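Salicylic acid-binding protein 2 (Nicotiana tabacum, PDB 1XKL) hydrolyses methyl salicylate to salicylic acid and methanol, releasing the active signal that switches on systemic acquired resistance in plant innate immunity. Local coordinates at residues K5-V10 against K74-G79; G16-Y21 against A170-L175; H113-V118 against A189-D194. One frame throughout, in Å; residues are numbered along the deposited sequence.

Contact 1 (K5-V10 against K74-G79)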
ATOM      1  N   LYS A   5      35.860 -17.697  29.645  1.00 30.57           N
ATOM      2  CA  LYS A   5      36.161 -17.725  28.213  1.00 27.72           C
ATOM      3  C   LYS A   5      35.212 -16.884  27.365  1.00 25.83           C
ATOM      4  O   LYS A   5      34.205 -16.368  27.848  1.00 27.31           O
ATOM      5  CB  LYS A   5      36.159 -19.165  27.691  1.00 27.41           C
ATOM      6  CG  LYS A   5      37.338 -20.011  28.160  1.00 30.18           C
ATOM      7  CD  LYS A   5      37.365 -21.379  27.470  1.00 30.46           C
ATOM      8  CE  LYS A   5      38.542 -22.227  27.954  1.00 30.76           C
ATOM      9  NZ  LYS A   5      38.538 -22.347  29.454  1.00 32.36           N
ATOM     10  N   HIS A   6      35.548 -16.756  26.087  1.00 24.13           N
ATOM     11  CA  HIS A   6      34.746 -15.977  25.157  1.00 22.50           C
ATOM     12  C   HIS A   6      33.923 -16.888  24.247  1.00 21.11           C
ATOM     13  O   HIS A   6      34.473 -17.621  23.428  1.00 22.57           O
ATOM     14  CB  HIS A   6      35.662 -15.083  24.319  1.00 21.00           C
ATOM     15  CG  HIS A   6      34.932 -14.104  23.455  1.00 20.43           C
ATOM     16  ND1 HIS A   6      35.583 -13.251  22.587  1.00 22.05           N
ATOM     17  CD2 HIS A   6      33.611 -13.843  23.312  1.00 20.10           C
ATOM     18  CE1 HIS A   6      34.697 -12.514  21.946  1.00 21.35           C
ATOM     19  NE2 HIS A   6      33.491 -12.852  22.367  1.00 20.80           N
ATOM     20  N   PHE A   7      32.604 -16.838  24.417  1.00 18.72           N
ATOM     21  CA  PHE A   7      31.669 -17.625  23.625  1.00 17.82           C
ATOM     22  C   PHE A   7      31.155 -16.807  22.439  1.00 17.82           C
ATOM     23  O   PHE A   7      30.584 -15.733  22.620  1.00 15.69           O
ATOM     24  CB  PHE A   7      30.477 -18.060  24.483  1.00 18.06           C
ATOM     25  CG  PHE A   7      30.761 -19.234  25.375  1.00 19.92           C
ATOM     26  CD1 PHE A   7      30.653 -20.535  24.889  1.00 21.71           C
ATOM     27  CD2 PHE A   7      31.146 -19.043  26.698  1.00 19.63           C
ATOM     28  CE1 PHE A   7      30.926 -21.631  25.710  1.00 23.63           C
ATOM     29  CE2 PHE A   7      31.424 -20.131  27.530  1.00 22.27           C
ATOM     30  CZ  PHE A   7      31.313 -21.428  27.036  1.00 22.63           C
ATOM     31  N   VAL A   8      31.373 -17.315  21.230  1.00 17.32           N
ATOM     32  CA  VAL A   8      30.914 -16.653  20.020  1.00 15.66           C
ATOM     33  C   VAL A   8      29.735 -17.462  19.520  1.00 17.05           C
ATOM     34  O   VAL A   8      29.898 -18.599  19.058  1.00 17.58           O
ATOM     35  CB  VAL A   8      32.023 -16.618  18.966  1.00 18.08           C
ATOM     36  CG1 VAL A   8      31.486 -16.084  17.649  1.00 15.92           C
ATOM     37  CG2 VAL A   8      33.171 -15.745  19.472  1.00 15.57           C
ATOM     38  N   LEU A   9      28.546 -16.874  19.624  1.00 14.10           N
ATOM     39  CA  LEU A   9      27.320 -17.549  19.226  1.00 12.32           C
ATOM     40  C   LEU A   9      26.898 -17.169  17.811  1.00 12.58           C
ATOM     41  O   LEU A   9      26.723 -16.000  17.488  1.00 12.99           O
ATOM     42  CB  LEU A   9      26.210 -17.230  20.234  1.00 10.99           C
ATOM     43  CG  LEU A   9      26.563 -17.394  21.722  1.00 12.50           C
ATOM     44  CD1 LEU A   9      25.299 -17.186  22.566  1.00 13.35           C
ATOM     45  CD2 LEU A   9      27.135 -18.787  21.982  1.00  9.37           C
ATOM     46  N   VAL A  10      26.736 -18.185  16.974  1.00 12.08           N
ATOM     47  CA  VAL A  10      26.377 -17.993  15.576  1.00 11.23           C
ATOM     48  C   VAL A  10      25.035 -18.620  15.272  1.00 11.98           C
ATOM     49  O   VAL A  10      24.877 -19.846  15.311  1.00 11.16           O
ATOM     50  CB  VAL A  10      27.445 -18.611  14.685  1.00 13.75           C
ATOM     51  CG1 VAL A  10      27.205 -18.255  13.233  1.00 12.64           C
ATOM     52  CG2 VAL A  10      28.816 -18.154  15.154  1.00 12.73           C
ATOM     53  N   LYS A  74      41.600 -16.763  22.861  1.00 33.72           N
ATOM     54  CA  LYS A  74      40.896 -17.788  22.108  1.00 29.70           C
ATOM     55  C   LYS A  74      39.405 -17.761  22.432  1.00 27.97           C
ATOM     56  O   LYS A  74      38.993 -17.194  23.442  1.00 26.27           O
ATOM     57  CB  LYS A  74      41.501 -19.159  22.426  1.00 28.01           C
ATOM     58  CG  LYS A  74      43.000 -19.228  22.140  1.00 27.78           C
ATOM     59  CD  LYS A  74      43.616 -20.544  22.590  1.00 28.49           C
ATOM     60  CE  LYS A  74      43.093 -21.719  21.769  1.00 28.58           C
ATOM     61  NZ  LYS A  74      43.673 -23.020  22.244  1.00 25.21           N
ATOM     62  N   VAL A  75      38.590 -18.362  21.570  1.00 24.11           N
ATOM     63  CA  VAL A  75      37.154 -18.373  21.800  1.00 21.91           C
ATOM     64  C   VAL A  75      36.548 -19.755  21.614  1.00 21.29           C
ATOM     65  O   VAL A  75      37.215 -20.693  21.185  1.00 21.52           O
ATOM     66  CB  VAL A  75      36.414 -17.412  20.839  1.00 23.01           C
ATOM     67  CG1 VAL A  75      37.054 -16.041  20.866  1.00 20.37           C
ATOM     68  CG2 VAL A  75      36.412 -17.985  19.430  1.00 21.30           C
ATOM     69  N   ILE A  76      35.270 -19.863  21.952  1.00 19.43           N
ATOM     70  CA  ILE A  76      34.521 -21.095  21.803  1.00 17.76           C
ATOM     71  C   ILE A  76      33.396 -20.747  20.841  1.00 16.45           C
ATOM     72  O   ILE A  76      32.532 -19.915  21.153  1.00 15.18           O
ATOM     73  CB  ILE A  76      33.918 -21.555  23.146  1.00 19.48           C
ATOM     74  CG1 ILE A  76      35.040 -21.822  24.150  1.00 22.12           C
ATOM     75  CG2 ILE A  76      33.076 -22.808  22.945  1.00 18.70           C
ATOM     76  CD1 ILE A  76      34.571 -21.946  25.578  1.00 25.13           C
ATOM     77  N   LEU A  77      33.422 -21.368  19.665  1.00 14.82           N
ATOM     78  CA  LEU A  77      32.407 -21.118  18.646  1.00 14.03           C
ATOM     79  C   LEU A  77      31.208 -22.030  18.826  1.00 16.97           C
ATOM     80  O   LEU A  77      31.351 -23.240  19.025  1.00 19.62           O
ATOM     81  CB  LEU A  77      32.991 -21.324  17.241  1.00 14.89           C
ATOM     82  CG  LEU A  77      33.910 -20.232  16.694  1.00 17.69           C
ATOM     83  CD1 LEU A  77      34.490 -20.651  15.355  1.00 18.24           C
ATOM     84  CD2 LEU A  77      33.095 -18.951  16.529  1.00 16.40           C
ATOM     85  N   VAL A  78      30.021 -21.445  18.775  1.00 13.79           N
ATOM     86  CA  VAL A  78      28.805 -22.223  18.903  1.00 12.65           C
ATOM     87  C   VAL A  78      27.934 -21.867  17.704  1.00 13.46           C
ATOM     88  O   VAL A  78      27.476 -20.731  17.565  1.00 12.59           O
ATOM     89  CB  VAL A  78      28.079 -21.919  20.233  1.00 13.11           C
ATOM     90  CG1 VAL A  78      26.834 -22.798  20.371  1.00 11.40           C
ATOM     91  CG2 VAL A  78      29.035 -22.186  21.400  1.00  9.52           C
ATOM     92  N   GLY A  79      27.752 -22.845  16.823  1.00 13.19           N
ATOM     93  CA  GLY A  79      26.962 -22.641  15.630  1.00 13.06           C
ATOM     94  C   GLY A  79      25.667 -23.415  15.661  1.00 13.10           C
ATOM     95  O   GLY A  79      25.639 -24.615  15.932  1.00 15.77           O
TER
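I76 lays its CD1 methyl over one face of the F7 ring, 3.9 Å from the ring centroid and 26° off the normal, a CH-pi contact displaced toward the CZ rim. The CG1 branch of I76 stands anti to its carbonyl carbon (chi1 -61°) and runs on extended, which brings the same methyl within 3.4 Å of K5 CD, a tight carbon pair. K5 passes I76 at about a right angle, and its amino group goes on to the carbonyl of A256. Beneath these groups the backbones run parallel, their short axes 23° apart and 4.6 Å at closest approach. I76 N donates to H6 O and V8 N to I76 O, then V78 N to V8 O and V10 N to V78 O. This pairing places strand 6-10 beside strand 75-80 in the central parallel sheet of the alpha/beta hydrolase fold, and G79 leads into the nucleophile elbow that carries the catalytic S81. F7, I76 and V78 face helix 245-258; L9 CD2 lies alongside V78 CB at 3.7 Å on that same side. On the other face L77 CD2 presses against V8 CG1 at 3.5 Å, while V8 CG2 meets V75 CB at 3.9 Å, and helix 83-93 packs over L77 and V10. V75 CG1 approaches H6 ND1 to 3.6 Å; the imidazole itself is held at both nitrogens, ND1 by E73 and NE2 by T35.

Contact 2 (G16-Y21 against A170-L175)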
ATOM      1  N   GLY A  16      18.865 -14.503  13.939  1.00 14.80           N
ATOM      2  CA  GLY A  16      19.877 -13.500  14.253  1.00 14.58           C
ATOM      3  C   GLY A  16      20.406 -13.609  15.677  1.00 14.76           C
ATOM      4  O   GLY A  16      20.025 -14.515  16.413  1.00 13.15           O
ATOM      5  N   GLY A  17      21.284 -12.691  16.073  1.00 14.87           N
ATOM      6  CA  GLY A  17      21.828 -12.731  17.421  1.00 15.34           C
ATOM      7  C   GLY A  17      20.738 -12.796  18.475  1.00 15.29           C
ATOM      8  O   GLY A  17      20.919 -13.375  19.547  1.00 15.76           O
ATOM      9  N   TRP A  18      19.590 -12.206  18.163  1.00 15.65           N
ATOM     10  CA  TRP A  18      18.475 -12.194  19.091  1.00 14.57           C
ATOM     11  C   TRP A  18      18.057 -13.585  19.577  1.00 17.22           C
ATOM     12  O   TRP A  18      17.572 -13.726  20.699  1.00 15.71           O
ATOM     13  CB  TRP A  18      17.264 -11.523  18.454  1.00 14.08           C
ATOM     14  CG  TRP A  18      16.782 -12.187  17.201  1.00 14.17           C
ATOM     15  CD1 TRP A  18      17.113 -11.857  15.916  1.00 14.70           C
ATOM     16  CD2 TRP A  18      15.837 -13.260  17.108  1.00 14.75           C
ATOM     17  NE1 TRP A  18      16.422 -12.652  15.027  1.00 15.61           N
ATOM     18  CE2 TRP A  18      15.632 -13.521  15.733  1.00 15.20           C
ATOM     19  CE3 TRP A  18      15.141 -14.024  18.051  1.00 15.38           C
ATOM     20  CZ2 TRP A  18      14.757 -14.512  15.278  1.00 14.20           C
ATOM     21  CZ3 TRP A  18      14.270 -15.013  17.604  1.00 14.76           C
ATOM     22  CH2 TRP A  18      14.085 -15.246  16.225  1.00 13.98           C
ATOM     23  N   SER A  19      18.242 -14.610  18.743  1.00 14.89           N
ATOM     24  CA  SER A  19      17.829 -15.949  19.131  1.00 13.93           C
ATOM     25  C   SER A  19      18.523 -16.463  20.388  1.00 13.45           C
ATOM     26  O   SER A  19      17.995 -17.328  21.087  1.00 12.18           O
ATOM     27  CB  SER A  19      18.004 -16.950  17.967  1.00 15.97           C
ATOM     28  OG  SER A  19      19.324 -16.987  17.447  1.00 16.19           O
ATOM     29  N   TRP A  20      19.690 -15.911  20.691  1.00 12.66           N
ATOM     30  CA  TRP A  20      20.448 -16.323  21.866  1.00 14.15           C
ATOM     31  C   TRP A  20      20.120 -15.505  23.111  1.00 15.12           C
ATOM     32  O   TRP A  20      20.837 -15.588  24.110  1.00 16.13           O
ATOM     33  CB  TRP A  20      21.946 -16.190  21.589  1.00 14.63           C
ATOM     34  CG  TRP A  20      22.410 -16.904  20.359  1.00 16.86           C
ATOM     35  CD1 TRP A  20      22.674 -16.355  19.127  1.00 17.09           C
ATOM     36  CD2 TRP A  20      22.691 -18.301  20.244  1.00 15.52           C
ATOM     37  NE1 TRP A  20      23.109 -17.332  18.258  1.00 12.31           N
ATOM     38  CE2 TRP A  20      23.129 -18.534  18.919  1.00 14.45           C
ATOM     39  CE3 TRP A  20      22.617 -19.381  21.134  1.00 14.50           C
ATOM     40  CZ2 TRP A  20      23.494 -19.806  18.465  1.00 13.54           C
ATOM     41  CZ3 TRP A  20      22.979 -20.649  20.680  1.00 16.85           C
ATOM     42  CH2 TRP A  20      23.412 -20.847  19.356  1.00 13.46           C
ATOM     43  N   TYR A  21      19.036 -14.733  23.081  1.00 14.66           N
ATOM     44  CA  TYR A  21      18.729 -13.880  24.235  1.00 16.33           C
ATOM     45  C   TYR A  21      18.534 -14.589  25.576  1.00 15.60           C
ATOM     46  O   TYR A  21      18.831 -14.012  26.624  1.00 15.18           O
ATOM     47  CB  TYR A  21      17.530 -12.968  23.931  1.00 14.87           C
ATOM     48  CG  TYR A  21      16.169 -13.595  24.113  1.00 16.15           C
ATOM     49  CD1 TYR A  21      15.357 -13.248  25.195  1.00 15.38           C
ATOM     50  CD2 TYR A  21      15.678 -14.513  23.190  1.00 15.46           C
ATOM     51  CE1 TYR A  21      14.084 -13.798  25.352  1.00 13.48           C
ATOM     52  CE2 TYR A  21      14.410 -15.070  23.337  1.00 14.76           C
ATOM     53  CZ  TYR A  21      13.619 -14.705  24.420  1.00 16.27           C
ATOM     54  OH  TYR A  21      12.359 -15.249  24.538  1.00 18.02           O
ATOM     55  N   ALA A 170       5.931 -16.201  18.688  1.00 18.46           N
ATOM     56  CA  ALA A 170       5.521 -14.837  18.345  1.00 16.53           C
ATOM     57  C   ALA A 170       6.754 -13.981  18.077  1.00 15.87           C
ATOM     58  O   ALA A 170       6.761 -13.145  17.175  1.00 16.13           O
ATOM     59  CB  ALA A 170       4.703 -14.239  19.475  1.00 16.28           C
ATOM     60  N   LEU A 171       7.798 -14.199  18.868  1.00 13.10           N
ATOM     61  CA  LEU A 171       9.035 -13.459  18.714  1.00 13.30           C
ATOM     62  C   LEU A 171       9.703 -13.818  17.387  1.00 14.56           C
ATOM     63  O   LEU A 171      10.047 -12.934  16.592  1.00 12.16           O
ATOM     64  CB  LEU A 171       9.963 -13.766  19.889  1.00 13.81           C
ATOM     65  CG  LEU A 171      11.344 -13.107  19.919  1.00 15.09           C
ATOM     66  CD1 LEU A 171      11.211 -11.600  20.000  1.00 15.10           C
ATOM     67  CD2 LEU A 171      12.124 -13.641  21.118  1.00 14.40           C
ATOM     68  N   ALA A 172       9.871 -15.114  17.130  1.00 13.28           N
ATOM     69  CA  ALA A 172      10.505 -15.542  15.882  1.00 14.00           C
ATOM     70  C   ALA A 172       9.741 -15.038  14.661  1.00 14.16           C
ATOM     71  O   ALA A 172      10.343 -14.566  13.700  1.00 15.21           O
ATOM     72  CB  ALA A 172      10.613 -17.070  15.835  1.00 12.62           C
ATOM     73  N   SER A 173       8.417 -15.136  14.698  1.00 15.50           N
ATOM     74  CA  SER A 173       7.615 -14.700  13.570  1.00 18.55           C
ATOM     75  C   SER A 173       7.800 -13.230  13.216  1.00 19.30           C
ATOM     76  O   SER A 173       7.718 -12.855  12.047  1.00 19.55           O
ATOM     77  CB  SER A 173       6.137 -14.989  13.824  1.00 19.94           C
ATOM     78  OG  SER A 173       5.888 -16.383  13.804  1.00 24.45           O
ATOM     79  N   SER A 174       8.059 -12.391  14.210  1.00 19.75           N
ATOM     80  CA  SER A 174       8.238 -10.970  13.937  1.00 18.19           C
ATOM     81  C   SER A 174       9.682 -10.598  13.615  1.00 17.33           C
ATOM     82  O   SER A 174       9.961  -9.446  13.298  1.00 19.20           O
ATOM     83  CB  SER A 174       7.779 -10.139  15.131  1.00 18.03           C
ATOM     84  OG  SER A 174       8.672 -10.312  16.214  1.00 19.47           O
ATOM     85  N   LEU A 175      10.604 -11.555  13.688  1.00 14.65           N
ATOM     86  CA  LEU A 175      12.003 -11.238  13.415  1.00 12.66           C
ATOM     87  C   LEU A 175      12.671 -12.026  12.300  1.00 12.27           C
ATOM     88  O   LEU A 175      13.731 -11.626  11.817  1.00 12.81           O
ATOM     89  CB  LEU A 175      12.829 -11.400  14.687  1.00 11.76           C
ATOM     90  CG  LEU A 175      12.535 -10.399  15.809  1.00 13.47           C
ATOM     91  CD1 LEU A 175      13.294 -10.799  17.074  1.00 11.47           C
ATOM     92  CD2 LEU A 175      12.942  -9.009  15.354  1.00 10.47           C
TER
HETATM   93  O   HOH W   1      16.374 -12.156  11.997  1.00 20.45           O
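W18 reaches segment 170-175 of helix 166-175 with the full length of its indole, which slides past L175 in the opposite direction. From CB the ring leaves with CG between the backbone N and the carbonyl carbon (chi1 60°), and the five-membered ring comes first. L175 CD1 sits over its face, 3.7 Å from the centroid and 18° off the normal, a CH-pi contact; its shortest approach is to W18 CD2, at 3.5 Å. G16 O and S19 CB lie over the opposite face, both toward the rim, so the leucine methyl and the indole's own turn hold it between them. At the pyrrole edge W18 NE1 donates in the ring plane to a water 3.1 Å away, and that water donates to L175 O at 2.7 Å, a polar bridge beside the apolar one. Farther out, L175 CB lies 3.7 Å from W18 CZ2. At the tip W18 CH2 meets A172 CA at 3.6 Å, and W18 CZ3 comes to 4.2 Å from L171 CG. L171 also extends its CD2 toward Y21, tip to tip, ending 3.5 Å from Y21 CE2; the phenol hydroxyl is bonded to D168 on the same helix. G16 O accepts from both S19 N and S19 OG, which ties down the 3-10 turn bearing W18. The contact thus joins the loop between strand 6-10 and helix 23-29 to helix 166-175, part of the insertion between strands 98-104 and 202-207 that forms the cap in alpha/beta hydrolases, with Y161 against W18 and A172, and a second subunit packing on W18, Y21, S174 and L175.

Contact 3 (H113-V118 against A189-D194)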
ATOM      1  N   HIS A 113      34.449 -34.059   1.065  1.00 21.90           N
ATOM      2  CA  HIS A 113      33.436 -33.838   0.027  1.00 23.41           C
ATOM      3  C   HIS A 113      33.259 -32.377  -0.375  1.00 23.15           C
ATOM      4  O   HIS A 113      33.931 -31.491   0.149  1.00 21.25           O
ATOM      5  CB  HIS A 113      32.086 -34.393   0.487  1.00 23.41           C
ATOM      6  CG  HIS A 113      32.143 -35.818   0.944  1.00 26.93           C
ATOM      7  ND1 HIS A 113      32.627 -36.182   2.180  1.00 26.94           N
ATOM      8  CD2 HIS A 113      31.808 -36.970   0.315  1.00 27.32           C
ATOM      9  CE1 HIS A 113      32.589 -37.499   2.296  1.00 28.66           C
ATOM     10  NE2 HIS A 113      32.098 -38.000   1.178  1.00 29.32           N
ATOM     11  N   ASN A 114      32.367 -32.140  -1.335  1.00 23.41           N
ATOM     12  CA  ASN A 114      32.064 -30.786  -1.785  1.00 24.48           C
ATOM     13  C   ASN A 114      31.517 -30.046  -0.568  1.00 22.32           C
ATOM     14  O   ASN A 114      30.872 -30.648   0.288  1.00 20.45           O
ATOM     15  CB  ASN A 114      31.003 -30.811  -2.888  1.00 29.99           C
ATOM     16  CG  ASN A 114      31.534 -31.365  -4.198  1.00 35.57           C
ATOM     17  OD1 ASN A 114      32.042 -32.491  -4.254  1.00 38.64           O
ATOM     18  ND2 ASN A 114      31.421 -30.573  -5.263  1.00 38.09           N
ATOM     19  N   SER A 115      31.766 -28.744  -0.493  1.00 20.24           N
ATOM     20  CA  SER A 115      31.307 -27.960   0.645  1.00 18.97           C
ATOM     21  C   SER A 115      29.803 -28.048   0.879  1.00 18.50           C
ATOM     22  O   SER A 115      29.332 -27.869   2.005  1.00 19.54           O
ATOM     23  CB  SER A 115      31.741 -26.511   0.470  1.00 19.49           C
ATOM     24  OG  SER A 115      33.155 -26.448   0.353  1.00 23.52           O
ATOM     25  N   SER A 116      29.053 -28.337  -0.182  1.00 17.91           N
ATOM     26  CA  SER A 116      27.602 -28.461  -0.083  1.00 17.59           C
ATOM     27  C   SER A 116      27.163 -29.867   0.326  1.00 16.63           C
ATOM     28  O   SER A 116      25.976 -30.122   0.510  1.00 17.62           O
ATOM     29  CB  SER A 116      26.941 -28.080  -1.415  1.00 20.50           C
ATOM     30  OG  SER A 116      27.313 -28.967  -2.460  1.00 23.73           O
ATOM     31  N   PHE A 117      28.122 -30.774   0.499  1.00 16.58           N
ATOM     32  CA  PHE A 117      27.813 -32.155   0.872  1.00 14.89           C
ATOM     33  C   PHE A 117      26.700 -32.335   1.905  1.00 15.72           C
ATOM     34  O   PHE A 117      25.675 -32.958   1.607  1.00 14.55           O
ATOM     35  CB  PHE A 117      29.080 -32.864   1.363  1.00 17.57           C
ATOM     36  CG  PHE A 117      28.892 -34.338   1.642  1.00 19.18           C
ATOM     37  CD1 PHE A 117      28.393 -35.192   0.662  1.00 20.05           C
ATOM     38  CD2 PHE A 117      29.242 -34.872   2.877  1.00 20.67           C
ATOM     39  CE1 PHE A 117      28.248 -36.556   0.907  1.00 19.67           C
ATOM     40  CE2 PHE A 117      29.101 -36.236   3.133  1.00 20.61           C
ATOM     41  CZ  PHE A 117      28.603 -37.077   2.144  1.00 19.03           C
ATOM     42  N   VAL A 118      26.875 -31.804   3.118  1.00 15.32           N
ATOM     43  CA  VAL A 118      25.844 -31.993   4.140  1.00 14.33           C
ATOM     44  C   VAL A 118      24.505 -31.370   3.781  1.00 14.02           C
ATOM     45  O   VAL A 118      23.461 -31.875   4.189  1.00 14.28           O
ATOM     46  CB  VAL A 118      26.301 -31.489   5.543  1.00 16.16           C
ATOM     47  CG1 VAL A 118      27.565 -32.221   5.952  1.00 18.75           C
ATOM     48  CG2 VAL A 118      26.525 -29.972   5.544  1.00 15.88           C
ATOM     49  N   ALA A 189      32.602 -24.044  -4.784  1.00 33.60           N
ATOM     50  CA  ALA A 189      33.645 -23.413  -3.986  1.00 32.96           C
ATOM     51  C   ALA A 189      34.094 -24.342  -2.857  1.00 31.77           C
ATOM     52  O   ALA A 189      33.304 -24.690  -1.981  1.00 33.93           O
ATOM     53  CB  ALA A 189      33.130 -22.091  -3.410  1.00 32.28           C
ATOM     54  N   LYS A 190      35.362 -24.745  -2.889  1.00 30.50           N
ATOM     55  CA  LYS A 190      35.914 -25.620  -1.861  1.00 28.71           C
ATOM     56  C   LYS A 190      36.476 -24.723  -0.766  1.00 29.76           C
ATOM     57  O   LYS A 190      37.423 -23.965  -0.991  1.00 31.92           O
ATOM     58  CB  LYS A 190      37.025 -26.494  -2.439  1.00 26.24           C
ATOM     59  CG  LYS A 190      37.426 -27.663  -1.549  1.00 25.70           C
ATOM     60  CD  LYS A 190      36.270 -28.639  -1.376  1.00 21.87           C
ATOM     61  CE  LYS A 190      36.709 -29.853  -0.576  1.00 21.04           C
ATOM     62  NZ  LYS A 190      37.267 -29.417   0.738  1.00 15.21           N
ATOM     63  N   TYR A 191      35.904 -24.827   0.429  1.00 29.50           N
ATOM     64  CA  TYR A 191      36.309 -23.981   1.544  1.00 30.82           C
ATOM     65  C   TYR A 191      37.183 -24.580   2.644  1.00 30.48           C
ATOM     66  O   TYR A 191      38.230 -24.033   2.996  1.00 33.81           O
ATOM     67  CB  TYR A 191      35.059 -23.409   2.211  1.00 32.47           C
ATOM     68  CG  TYR A 191      34.346 -22.320   1.445  1.00 34.30           C
ATOM     69  CD1 TYR A 191      34.934 -21.069   1.265  1.00 36.46           C
ATOM     70  CD2 TYR A 191      33.048 -22.510   0.975  1.00 35.28           C
ATOM     71  CE1 TYR A 191      34.238 -20.028   0.644  1.00 37.01           C
ATOM     72  CE2 TYR A 191      32.346 -21.477   0.354  1.00 36.24           C
ATOM     73  CZ  TYR A 191      32.943 -20.240   0.197  1.00 36.85           C
ATOM     74  OH  TYR A 191      32.223 -19.212  -0.371  1.00 36.85           O
ATOM     75  N   PHE A 192      36.731 -25.698   3.188  1.00 27.33           N
ATOM     76  CA  PHE A 192      37.391 -26.350   4.307  1.00 24.39           C
ATOM     77  C   PHE A 192      38.425 -27.409   3.962  1.00 25.05           C
ATOM     78  O   PHE A 192      38.251 -28.173   3.018  1.00 25.69           O
ATOM     79  CB  PHE A 192      36.305 -26.961   5.182  1.00 21.53           C
ATOM     80  CG  PHE A 192      35.005 -26.219   5.109  1.00 20.39           C
ATOM     81  CD1 PHE A 192      34.904 -24.927   5.624  1.00 18.85           C
ATOM     82  CD2 PHE A 192      33.888 -26.798   4.523  1.00 16.50           C
ATOM     83  CE1 PHE A 192      33.712 -24.217   5.545  1.00 18.15           C
ATOM     84  CE2 PHE A 192      32.687 -26.098   4.435  1.00 20.10           C
ATOM     85  CZ  PHE A 192      32.596 -24.804   4.956  1.00 18.15           C
ATOM     86  N   THR A 193      39.497 -27.450   4.748  1.00 25.07           N
ATOM     87  CA  THR A 193      40.561 -28.426   4.552  1.00 26.96           C
ATOM     88  C   THR A 193      40.849 -29.110   5.886  1.00 27.59           C
ATOM     89  O   THR A 193      40.573 -28.557   6.950  1.00 26.98           O
ATOM     90  CB  THR A 193      41.853 -27.763   4.042  1.00 26.76           C
ATOM     91  OG1 THR A 193      42.403 -26.936   5.071  1.00 27.26           O
ATOM     92  CG2 THR A 193      41.562 -26.908   2.812  1.00 24.99           C
ATOM     93  N   ASP A 194      41.399 -30.316   5.821  1.00 29.11           N
ATOM     94  CA  ASP A 194      41.716 -31.094   7.013  1.00 29.49           C
ATOM     95  C   ASP A 194      42.811 -30.420   7.835  1.00 29.04           C
ATOM     96  O   ASP A 194      42.779 -30.421   9.066  1.00 28.05           O
ATOM     97  CB  ASP A 194      42.184 -32.486   6.594  1.00 33.39           C
ATOM     98  CG  ASP A 194      42.329 -33.435   7.764  1.00 35.41           C
ATOM     99  OD1 ASP A 194      43.101 -34.407   7.627  1.00 40.02           O
ATOM    100  OD2 ASP A 194      41.673 -33.226   8.803  1.00 35.44           O
TER
HETATM  101  O   HOH W   2      34.189 -29.490   1.878  1.00 20.22           O
HETATM  102  O   HOH W   3      32.791 -27.541  -3.057  1.00 23.02           O
HETATM  103  O   HOH W   4      35.331 -27.329   1.759  1.00 26.68           O
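A189 meets S115 through its carbonyl: S115 OG donates to A189 O at 2.9 Å, in the carbonyl plane and on a lone pair. The serine oxygen stands anti to its own carbonyl carbon (chi1 -58°), a rotation that aims it at the backbone of 189-191. A water bridges the same two residues, accepting from S115 N and donating weakly to A189 O. K190 follows, its chain bent at chi2 and chi4, which carries its end toward 113-118; CE comes to 3.3 Å from H113 O. The lysine ammonium donates to S111 O and to a second water, 3.0 Å from NZ. Y191 supplies the next link: its N-H points at S115 OG over 3.2 Å, at an angle of 158°. The Y191 hydroxyl turns to D185. One serine hydroxyl therefore gives its proton to the carbonyl of A189 and accepts from the amide two residues on, gripping the backbone of 189-191 at two points. The piece S115 comes from is a type I beta turn, N114 to F117, closed by F117 N to N114 O and leading into helix 117-124; within the alpha/beta hydrolase fold the contact thus fastens that helix's approach to the loop between helix 183-188 and strand 202-207. The water on K190 NZ also donates to S115 OG at 2.7 Å and accepts from F192 N at 2.6 Å. Last in line, F192 brings CE2 to 4.1 Å from S115 CB, one face of its ring lies against Y191 CB, and M85 and L89 of helix 83-93 pack on the phenyl.

Contact 1 lies in the central parallel sheet, with contacts 2 and 3 on opposite sides of the chain's centre. The centres of contacts 1 and 2 are about 19 Å apart, yet they touch through W20, which packs on L9, V10 and V78. Contact 3 touches neither: its centre is about 22 Å from that of contact 1 and about 29 Å from that of contact 2. Helix 83-93 meets both contacts 1 and 3. Along the chain, contact 1 closes before contact 3 opens, while contact 2 crosses both. Contact 1 thus holds the strand leading to S81, contact 2 ties loop 16-21 to the cap, and contact 3 lies away from the annotated sites.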